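Local coordinates for protein flap endonuclease 1 (Desulfurococcus amylolyticus, PDB 3ORY) that probably cleaves the single-stranded 5' flaps of branched DNA as a structure-specific, metal-dependent nuclease of DNA replication and repair, at residues L152-A155 and P159-Q162. Residues are numbered along the deposited sequence; the frame is centred on the assembly and turned at random.
Sequences LLDA and PWVQ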
# COMPACT_ATOMS: atom_id res chain seq x y z
N LEU A 152 7.08 -0.89 -16.88
CA LEU A 152 7.05 0.57 -16.83
C LEU A 152 8.19 1.14 -15.97
O LEU A 152 8.88 2.09 -16.37
CB LEU A 152 5.69 1.09 -16.35
CG LEU A 152 5.58 2.61 -16.18
CD1 LEU A 152 5.78 3.36 -17.53
CD2 LEU A 152 4.26 3.00 -15.53
N LEU A 153 8.39 0.55 -14.79
CA LEU A 153 9.47 0.98 -13.90
C LEU A 153 10.84 0.83 -14.57
O LEU A 153 11.67 1.74 -14.48
CB LEU A 153 9.41 0.26 -12.54
CG LEU A 153 8.13 0.54 -11.73
CD1 LEU A 153 7.99 -0.44 -10.56
CD2 LEU A 153 8.07 1.99 -11.23
N ASP A 154 11.05 -0.32 -15.24
CA ASP A 154 12.27 -0.54 -16.04
C ASP A 154 12.49 0.61 -17.03
O ASP A 154 13.58 1.17 -17.10
CB ASP A 154 12.21 -1.86 -16.82
CG ASP A 154 12.23 -3.09 -15.92
OD1 ASP A 154 12.49 -2.97 -14.71
OD2 ASP A 154 11.96 -4.20 -16.45
N ALA A 155 11.44 0.94 -17.78
CA ALA A 155 11.52 2.05 -18.74
C ALA A 155 11.84 3.40 -18.08
O ALA A 155 12.54 4.24 -18.66
CB ALA A 155 10.23 2.14 -19.54
N PRO A 159 14.37 1.21 -9.89
CA PRO A 159 14.65 -0.16 -9.44
C PRO A 159 13.45 -0.79 -8.75
O PRO A 159 12.64 -0.11 -8.12
CB PRO A 159 15.78 0.03 -8.43
CG PRO A 159 15.57 1.43 -7.91
CD PRO A 159 15.12 2.21 -9.11
N TRP A 160 13.34 -2.11 -8.88
CA TRP A 160 12.40 -2.88 -8.08
C TRP A 160 13.06 -4.20 -7.68
O TRP A 160 13.94 -4.72 -8.39
CB TRP A 160 11.05 -3.08 -8.79
CG TRP A 160 11.16 -3.76 -10.12
CD1 TRP A 160 11.27 -3.15 -11.34
CD2 TRP A 160 11.19 -5.17 -10.37
NE1 TRP A 160 11.36 -4.10 -12.33
CE2 TRP A 160 11.31 -5.34 -11.77
CE3 TRP A 160 11.11 -6.30 -9.55
CZ2 TRP A 160 11.37 -6.60 -12.36
CZ3 TRP A 160 11.17 -7.55 -10.13
CH2 TRP A 160 11.30 -7.69 -11.53
N VAL A 161 12.62 -4.73 -6.55
CA VAL A 161 13.22 -5.90 -5.96
C VAL A 161 12.21 -7.03 -5.98
O VAL A 161 11.04 -6.83 -5.63
CB VAL A 161 13.68 -5.58 -4.51
CG1 VAL A 161 14.10 -6.85 -3.76
CG2 VAL A 161 14.83 -4.57 -4.54
N GLN A 162 12.65 -8.21 -6.43
CA GLN A 162 11.83 -9.41 -6.38
C GLN A 162 11.94 -10.03 -4.99
O GLN A 162 12.98 -10.60 -4.63
CB GLN A 162 12.28 -10.42 -7.45
CG GLN A 162 11.38 -11.68 -7.50
CD GLN A 162 9.92 -11.31 -7.64
OE1 GLN A 162 9.50 -10.80 -8.68
NE2 GLN A 162 9.12 -11.55 -6.58
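The indole of Trp160 brings its pyrrole edge against the last turn of helix 143-156, overlapping the side chains of Leu153 and Asp154. Its NE1 donates a hydrogen bond to Asp154 OD1 at 2.9 Å. The bond is somewhat bent, with an N-H...O angle of 146°, and it arrives on the syn side of the carboxylate, 29° out of the carboxylate plane. The two flat groups are nonetheless turned nearly alike, and Asp154 CG lies at the edge of the ring, in its plane. Asp154 OD1 also lies 3.6 Å from Trp160 CD1, while OD2 of the same aspartate is 4.2 Å from Trp160 NE1. One residue earlier on the helix, Leu153 adds an apolar touch, its CB 4.1 Å from CD1 of Trp160 and oblique to the ring. With Trp160 CB already directed at the helix, CG set between the backbone N and the carbonyl carbon (chi1 58°) turns the CD1-NE1 side of the ring to Leu153 and Asp154. Beyond this pair, Leu153 packs on Tyr91 and Phe93 of strand 88-93, the parallel neighbour of strand 160-162, and on Leu75 of helix 70-84. The contact brackets the three-residue link between helix 143-156 and strand 160-162 in the alpha/beta nuclease core. A phenylalanine in place of Trp160 would probably leave Asp154 OD1 without its N-H mate and the carboxylate freer to turn. Because the indole N-H is neutral, this single bond at the exposed side of the contact probably orients the ring rather than compensating the aspartate's charge.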